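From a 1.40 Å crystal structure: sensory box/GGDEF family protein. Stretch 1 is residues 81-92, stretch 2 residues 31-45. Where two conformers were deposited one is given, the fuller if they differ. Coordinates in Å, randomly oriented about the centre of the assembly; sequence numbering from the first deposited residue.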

ATOM      1  N   GLY A  81       5.065  -1.417  -8.831  1.00 27.52           N
ATOM      2  CA  GLY A  81       5.069  -0.904 -10.197  1.00 30.49           C
ATOM      3  C   GLY A  81       4.026   0.196 -10.373  1.00 27.87           C
ATOM      4  O   GLY A  81       2.947   0.231  -9.753  1.00 30.74           O
ATOM      5  N   GLY A  82       4.333   1.140 -11.228  1.00 24.23           N
ATOM      6  CA  GLY A  82       3.504   2.306 -11.349  1.00 22.70           C
ATOM      7  C   GLY A  82       3.291   2.929 -10.002  1.00 21.16           C
ATOM      8  O   GLY A  82       4.219   2.994  -9.193  1.00 20.44           O
ATOM      9  N   ASP A  83       2.058   3.340  -9.767  1.00 18.57           N
ATOM     10  CA  ASP A  83       1.603   3.938  -8.529  1.00 18.07           C
ATOM     11  C   ASP A  83       0.810   2.981  -7.648  1.00 17.55           C
ATOM     12  O   ASP A  83       0.019   3.439  -6.822  1.00 18.15           O
ATOM     13  CB  ASP A  83       0.770   5.170  -8.798  1.00 18.54           C
ATOM     14  CG  ASP A  83      -0.566   4.855  -9.502  1.00 19.80           C
ATOM     15  OD1 ASP A  83      -0.617   3.913 -10.323  1.00 21.84           O
ATOM     16  OD2 ASP A  83      -1.529   5.565  -9.185  1.00 21.26           O
ATOM     17  N   GLU A  84       1.088   1.704  -7.760  1.00 18.36           N
ATOM     18  CA  GLU A  84       0.440   0.669  -6.969  0.50 19.09           C
ATOM     19  C   GLU A  84       1.333   0.261  -5.799  1.00 17.87           C
ATOM     20  O   GLU A  84       2.446  -0.237  -6.009  1.00 17.89           O
ATOM     21  CB  GLU A  84       0.233  -0.527  -7.844  0.50 22.15           C
ATOM     22  CG  GLU A  84      -0.873  -0.364  -8.865  0.50 24.92           C
ATOM     23  CD  GLU A  84      -1.261  -1.745  -9.277  0.50 27.55           C
ATOM     24  OE1 GLU A  84      -1.949  -2.425  -8.476  0.50 30.14           O
ATOM     25  OE2 GLU A  84      -0.740  -2.165 -10.320  0.50 32.79           O
ATOM     26  N   PHE A  85       0.855   0.502  -4.605  1.00 15.67           N
ATOM     27  CA  PHE A  85       1.581   0.186  -3.378  1.00 15.32           C
ATOM     28  C   PHE A  85       0.804  -0.841  -2.585  1.00 15.52           C
ATOM     29  O   PHE A  85      -0.429  -1.002  -2.757  1.00 15.11           O
ATOM     30  CB  PHE A  85       1.761   1.421  -2.560  1.00 15.15           C
ATOM     31  CG  PHE A  85       2.634   2.481  -3.219  1.00 14.60           C
ATOM     32  CD1 PHE A  85       2.132   3.378  -4.118  1.00 15.90           C
ATOM     33  CD2 PHE A  85       3.975   2.590  -2.851  1.00 14.95           C
ATOM     34  CE1 PHE A  85       2.943   4.363  -4.674  1.00 15.73           C
ATOM     35  CE2 PHE A  85       4.788   3.562  -3.404  1.00 15.01           C
ATOM     36  CZ  PHE A  85       4.270   4.465  -4.345  1.00 15.58           C
ATOM     37  N   ILE A  86       1.505  -1.582  -1.718  1.00 14.76           N
ATOM     38  CA  ILE A  86       0.878  -2.541  -0.840  1.00 15.81           C
ATOM     39  C   ILE A  86       1.422  -2.337   0.550  1.00 15.31           C
ATOM     40  O   ILE A  86       2.652  -2.182   0.746  1.00 15.39           O
ATOM     41  CB  ILE A  86       1.174  -3.984  -1.260  1.00 19.11           C
ATOM     42  CG1 ILE A  86       0.649  -4.279  -2.635  1.00 22.69           C
ATOM     43  CG2 ILE A  86       0.694  -4.990  -0.200  1.00 19.34           C
ATOM     44  CD1 ILE A  86      -0.717  -4.629  -2.662  1.00 26.08           C
ATOM     45  N   VAL A  87       0.538  -2.370   1.540  1.00 14.76           N
ATOM     46  CA  VAL A  87       0.942  -2.414   2.939  1.00 14.60           C
ATOM     47  C   VAL A  87       0.403  -3.678   3.538  1.00 15.09           C
ATOM     48  O   VAL A  87      -0.772  -4.032   3.361  1.00 16.30           O
ATOM     49  CB  VAL A  87       0.419  -1.194   3.730  1.00 15.45           C
ATOM     50  CG1 VAL A  87       0.633  -1.397   5.200  1.00 17.40           C
ATOM     51  CG2 VAL A  87       1.056   0.098   3.206  1.00 15.98           C
ATOM     52  N   VAL A  88       1.274  -4.417   4.213  1.00 13.57           N
ATOM     53  CA  VAL A  88       0.883  -5.582   4.983  1.00 14.53           C
ATOM     54  C   VAL A  88       0.936  -5.254   6.448  1.00 14.91           C
ATOM     55  O   VAL A  88       1.978  -4.873   6.967  1.00 14.74           O
ATOM     56  CB  VAL A  88       1.755  -6.814   4.636  1.00 14.20           C
ATOM     57  CG1 VAL A  88       1.370  -7.992   5.524  1.00 15.47           C
ATOM     58  CG2 VAL A  88       1.705  -7.154   3.168  1.00 15.57           C
ATOM     59  N   GLN A  89      -0.224  -5.388   7.105  1.00 15.26           N
ATOM     60  CA  GLN A  89      -0.367  -5.067   8.522  1.00 16.12           C
ATOM     61  C   GLN A  89      -0.442  -6.360   9.328  1.00 16.41           C
ATOM     62  O   GLN A  89      -1.287  -7.199   9.093  1.00 16.46           O
ATOM     63  CB  GLN A  89      -1.678  -4.311   8.733  1.00 18.34           C
ATOM     64  CG  GLN A  89      -1.845  -3.934  10.186  1.00 20.60           C
ATOM     65  CD  GLN A  89      -3.285  -3.490  10.483  1.00 20.56           C
ATOM     66  OE1 GLN A  89      -4.266  -4.144  10.058  1.00 23.29           O
ATOM     67  NE2 GLN A  89      -3.399  -2.421  11.198  1.00 23.45           N
ATOM     68  N   ILE A  90       0.478  -6.483  10.291  1.00 16.44           N
ATOM     69  CA  ILE A  90       0.400  -7.501  11.331  1.00 17.32           C
ATOM     70  C   ILE A  90       0.110  -6.785  12.639  1.00 18.86           C
ATOM     71  O   ILE A  90       0.849  -5.907  13.054  1.00 19.04           O
ATOM     72  CB  ILE A  90       1.700  -8.290  11.452  1.00 17.17           C
ATOM     73  CG1 ILE A  90       1.982  -9.111  10.207  1.00 18.12           C
ATOM     74  CG2 ILE A  90       1.611  -9.253  12.638  1.00 18.01           C
ATOM     75  CD1 ILE A  90       3.374  -9.752  10.102  1.00 19.75           C
ATOM     76  N   ALA A  91      -0.959  -7.206  13.299  1.00 22.31           N
ATOM     77  CA  ALA A  91      -1.434  -6.471  14.482  1.00 24.24           C
ATOM     78  C   ALA A  91      -2.230  -7.389  15.390  1.00 28.52           C
ATOM     79  O   ALA A  91      -2.212  -8.581  15.210  1.00 25.84           O
ATOM     80  CB  ALA A  91      -2.272  -5.292  14.048  1.00 24.50           C
ATOM     81  N   GLY A  92      -2.917  -6.808  16.379  1.00 37.52           N
ATOM     82  CA  GLY A  92      -3.729  -7.593  17.351  1.00 42.48           C
ATOM     83  C   GLY A  92      -5.226  -7.457  17.163  1.00 49.67           C
ATOM     84  O   GLY A  92      -5.714  -7.142  16.064  1.00 52.84           O
TER
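Stretch 2 31-45: GESLAVICIDLDHFK

Neighbouring antiparallel strands sort their side chains by alternation, and residues 33-41 lying against 84-91 illustrate the principle well. Both strands are extended; their N-to-C directions differ by 152°, and their axes approach to 4.6 Å. At the centre Val87 pairs with Ile37 (CA to CA 5.1 Å), sharing one face of the sheet with Phe85 and Ile39; there Val87 CG2 meets Ile39 CD1 at 3.9 Å. The opposite face carries Ile86, Val88 and Ile90 against Cys38, Val36 and Leu34. Its tightest apolar contact is Val88 CG1 to Leu34 CD1, 3.5 Å, while Ile86 CG2 lies 3.9 Å from Val36 CG1.

The backbone fixes this register. Val87 N donates to Ile37 O and Ile37 N to Val87 O, both at 2.9 Å, and such reciprocal pairs recur every second residue, at Phe85-Ile39, Gln89-Ala35 and Ala91-Ser33.

Polarity gathers at the ends. At one, a water accepts from Ser33 OG (2.9 Å) and donates to Gln89 O (3.1 Å) and Gln89 OE1 (2.7 Å), tying the two strands together. At the other, stretch 2 turns from strand into helix: Leu41 N donates to Asp83 OD2 (3.0 Å), and Asp83 CB packs over the Phe44 ring, 3.9 Å from its centroid.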

ATOM      1  N   GLY A  31      -1.971 -16.132  16.215  1.00 21.26           N
ATOM      2  CA  GLY A  31      -3.309 -15.545  16.396  1.00 22.04           C
ATOM      3  C   GLY A  31      -3.399 -14.050  16.159  1.00 22.43           C
ATOM      4  O   GLY A  31      -4.468 -13.439  16.324  1.00 22.73           O
ATOM      5  N   GLU A  32      -2.287 -13.450  15.727  1.00 20.19           N
ATOM      6  CA  GLU A  32      -2.303 -12.048  15.289  1.00 19.49           C
ATOM      7  C   GLU A  32      -3.181 -11.871  14.035  1.00 19.49           C
ATOM      8  O   GLU A  32      -3.444 -12.829  13.339  1.00 20.29           O
ATOM      9  CB  GLU A  32      -0.877 -11.564  14.987  1.00 18.42           C
ATOM     10  CG  GLU A  32      -0.007 -11.450  16.196  1.00 18.90           C
ATOM     11  CD  GLU A  32       1.493 -11.472  15.879  1.00 18.89           C
ATOM     12  OE1 GLU A  32       1.962 -12.431  15.177  1.00 18.21           O
ATOM     13  OE2 GLU A  32       2.217 -10.534  16.324  1.00 20.20           O
ATOM     14  N   SER A  33      -3.594 -10.632  13.842  1.00 20.12           N
ATOM     15  CA  SER A  33      -4.335 -10.312  12.622  0.70 20.62           C
ATOM     16  C   SER A  33      -3.378  -9.941  11.499  1.00 19.56           C
ATOM     17  O   SER A  33      -2.297  -9.400  11.737  1.00 19.09           O
ATOM     18  CB  SER A  33      -5.337  -9.221  12.863  0.70 21.52           C
ATOM     19  OG  SER A  33      -4.726  -8.037  13.137  0.70 23.18           O
ATOM     20  N   LEU A  34      -3.788 -10.280  10.295  1.00 18.85           N
ATOM     21  CA  LEU A  34      -3.031  -9.986   9.095  1.00 17.94           C
ATOM     22  C   LEU A  34      -3.978  -9.423   8.035  1.00 16.71           C
ATOM     23  O   LEU A  34      -4.998 -10.043   7.726  1.00 17.31           O
ATOM     24  CB  LEU A  34      -2.386 -11.264   8.577  1.00 18.67           C
ATOM     25  CG  LEU A  34      -1.692 -11.237   7.228  1.00 19.67           C
ATOM     26  CD1 LEU A  34      -0.591 -10.318   7.270  1.00 19.95           C
ATOM     27  CD2 LEU A  34      -1.294 -12.723   6.836  1.00 20.53           C
ATOM     28  N   ALA A  35      -3.618  -8.273   7.495  1.00 16.79           N
ATOM     29  CA  ALA A  35      -4.394  -7.570   6.443  1.00 16.12           C
ATOM     30  C   ALA A  35      -3.480  -7.113   5.337  1.00 15.63           C
ATOM     31  O   ALA A  35      -2.286  -6.782   5.597  1.00 15.88           O
ATOM     32  CB  ALA A  35      -5.102  -6.365   6.994  1.00 17.01           C
ATOM     33  N   VAL A  36      -3.998  -7.110   4.122  1.00 15.34           N
ATOM     34  CA  VAL A  36      -3.266  -6.621   2.945  1.00 15.39           C
ATOM     35  C   VAL A  36      -4.047  -5.461   2.392  1.00 15.44           C
ATOM     36  O   VAL A  36      -5.226  -5.603   2.061  1.00 15.89           O
ATOM     37  CB  VAL A  36      -3.066  -7.717   1.916  1.00 15.78           C
ATOM     38  CG1 VAL A  36      -2.424  -7.223   0.653  1.00 16.75           C
ATOM     39  CG2 VAL A  36      -2.284  -8.916   2.607  1.00 16.20           C
ATOM     40  N   ILE A  37      -3.359  -4.350   2.194  1.00 15.48           N
ATOM     41  CA  ILE A  37      -3.928  -3.107   1.751  1.00 15.82           C
ATOM     42  C   ILE A  37      -3.293  -2.719   0.452  1.00 16.17           C
ATOM     43  O   ILE A  37      -2.082  -2.489   0.414  1.00 16.15           O
ATOM     44  CB  ILE A  37      -3.752  -2.011   2.781  1.00 17.43           C
ATOM     45  CG1 ILE A  37      -4.366  -2.414   4.114  1.00 18.80           C
ATOM     46  CG2 ILE A  37      -4.355  -0.720   2.283  1.00 18.88           C
ATOM     47  CD1 ILE A  37      -4.037  -1.569   5.295  1.00 20.94           C
ATOM     48  N   CYS A  38      -4.084  -2.635  -0.602  1.00 16.27           N
ATOM     49  CA  CYS A  38      -3.618  -2.182  -1.902  0.50 17.70           C
ATOM     50  C   CYS A  38      -3.993  -0.713  -2.107  1.00 17.35           C
ATOM     51  O   CYS A  38      -5.131  -0.328  -1.870  1.00 18.31           O
ATOM     52  CB  CYS A  38      -4.251  -3.090  -2.961  0.50 18.74           C
ATOM     53  SG  CYS A  38      -3.726  -2.854  -4.666  0.50 21.96           S
ATOM     54  N   ILE A  39      -3.032   0.098  -2.544  1.00 15.65           N
ATOM     55  CA  ILE A  39      -3.187   1.543  -2.585  1.00 17.23           C
ATOM     56  C   ILE A  39      -2.794   2.060  -3.937  1.00 17.79           C
ATOM     57  O   ILE A  39      -1.817   1.579  -4.516  1.00 17.22           O
ATOM     58  CB  ILE A  39      -2.213   2.210  -1.597  1.00 17.89           C
ATOM     59  CG1 ILE A  39      -2.460   1.732  -0.173  1.00 18.83           C
ATOM     60  CG2 ILE A  39      -2.227   3.743  -1.717  1.00 19.10           C
ATOM     61  CD1 ILE A  39      -1.322   1.995   0.809  1.00 20.93           C
ATOM     62  N   ASP A  40      -3.546   3.014  -4.475  1.00 18.15           N
ATOM     63  CA  ASP A  40      -3.051   3.677  -5.668  1.00 20.28           C
ATOM     64  C   ASP A  40      -3.318   5.148  -5.593  1.00 19.29           C
ATOM     65  O   ASP A  40      -4.005   5.582  -4.694  1.00 21.35           O
ATOM     66  CB  ASP A  40      -3.446   3.012  -6.943  1.00 22.48           C
ATOM     67  CG  ASP A  40      -4.815   3.286  -7.383  1.00 24.05           C
ATOM     68  OD1 ASP A  40      -5.576   3.959  -6.678  1.00 24.38           O
ATOM     69  OD2 ASP A  40      -5.029   2.927  -8.567  1.00 30.81           O
ATOM     70  N   LEU A  41      -2.664   5.915  -6.444  1.00 17.81           N
ATOM     71  CA  LEU A  41      -2.719   7.367  -6.364  1.00 18.27           C
ATOM     72  C   LEU A  41      -3.746   7.909  -7.367  1.00 19.23           C
ATOM     73  O   LEU A  41      -3.763   7.535  -8.536  1.00 21.92           O
ATOM     74  CB  LEU A  41      -1.324   7.985  -6.616  1.00 17.93           C
ATOM     75  CG  LEU A  41      -0.271   7.558  -5.592  1.00 17.84           C
ATOM     76  CD1 LEU A  41       1.050   8.241  -5.928  1.00 18.52           C
ATOM     77  CD2 LEU A  41      -0.705   7.878  -4.109  1.00 19.63           C
ATOM     78  N   ASP A  42      -4.527   8.868  -6.901  1.00 19.51           N
ATOM     79  CA  ASP A  42      -5.654   9.394  -7.701  1.00 20.71           C
ATOM     80  C   ASP A  42      -5.194  10.200  -8.895  1.00 20.43           C
ATOM     81  O   ASP A  42      -5.889  10.230  -9.937  1.00 21.32           O
ATOM     82  CB  ASP A  42      -6.574  10.214  -6.815  1.00 21.77           C
ATOM     83  CG  ASP A  42      -7.402   9.349  -5.846  1.00 24.27           C
ATOM     84  OD1 ASP A  42      -7.356   8.111  -5.873  1.00 26.41           O
ATOM     85  OD2 ASP A  42      -8.059   9.980  -5.030  1.00 29.35           O
ATOM     86  N   HIS A  43      -4.047  10.865  -8.790  1.00 19.96           N
ATOM     87  CA  HIS A  43      -3.642  11.842  -9.828  1.00 19.99           C
ATOM     88  C   HIS A  43      -2.223  11.658 -10.334  1.00 20.09           C
ATOM     89  O   HIS A  43      -1.563  12.595 -10.798  1.00 19.59           O
ATOM     90  CB  HIS A  43      -3.861  13.263  -9.347  1.00 20.53           C
ATOM     91  CG  HIS A  43      -5.210  13.501  -8.763  1.00 21.61           C
ATOM     92  ND1 HIS A  43      -6.348  13.595  -9.529  1.00 24.55           N
ATOM     93  CD2 HIS A  43      -5.587  13.695  -7.487  1.00 21.98           C
ATOM     94  CE1 HIS A  43      -7.379  13.806  -8.731  1.00 23.63           C
ATOM     95  NE2 HIS A  43      -6.947  13.884  -7.488  1.00 23.70           N
ATOM     96  N   PHE A  44      -1.765  10.425 -10.344  1.00 19.97           N
ATOM     97  CA  PHE A  44      -0.471  10.067 -10.911  1.00 19.82           C
ATOM     98  C   PHE A  44      -0.385  10.284 -12.411  1.00 20.88           C
ATOM     99  O   PHE A  44       0.535  10.920 -12.887  1.00 20.16           O
ATOM    100  CB  PHE A  44      -0.204   8.593 -10.557  1.00 20.56           C
ATOM    101  CG  PHE A  44       1.044   8.046 -11.086  1.00 19.24           C
ATOM    102  CD1 PHE A  44       2.290   8.411 -10.567  1.00 19.93           C
ATOM    103  CD2 PHE A  44       1.007   7.105 -12.072  1.00 21.91           C
ATOM    104  CE1 PHE A  44       3.465   7.848 -11.031  1.00 20.77           C
ATOM    105  CE2 PHE A  44       2.162   6.544 -12.547  1.00 22.84           C
ATOM    106  CZ  PHE A  44       3.411   6.932 -12.029  1.00 21.66           C
ATOM    107  N   LYS A  45      -1.430   9.855 -13.123  1.00 22.76           N
ATOM    108  CA  LYS A  45      -1.442  10.027 -14.595  1.00 25.50           C
ATOM    109  C   LYS A  45      -1.421  11.504 -14.957  1.00 24.58           C
ATOM    110  O   LYS A  45      -0.647  11.915 -15.793  1.00 23.98           O
ATOM    111  CB  LYS A  45      -2.625   9.358 -15.258  1.00 28.97           C
ATOM    112  CG  LYS A  45      -2.646   9.552 -16.783  1.00 33.40           C
ATOM    113  CD  LYS A  45      -3.773   8.749 -17.473  1.00 37.23           C
ATOM    114  CE  LYS A  45      -4.355   9.569 -18.673  1.00 39.17           C
ATOM    115  NZ  LYS A  45      -3.354   9.903 -19.715  1.00 41.63           N
TER
HETATM  116  O   HOH W   1      -3.891  -6.747  10.676  1.00 27.25           O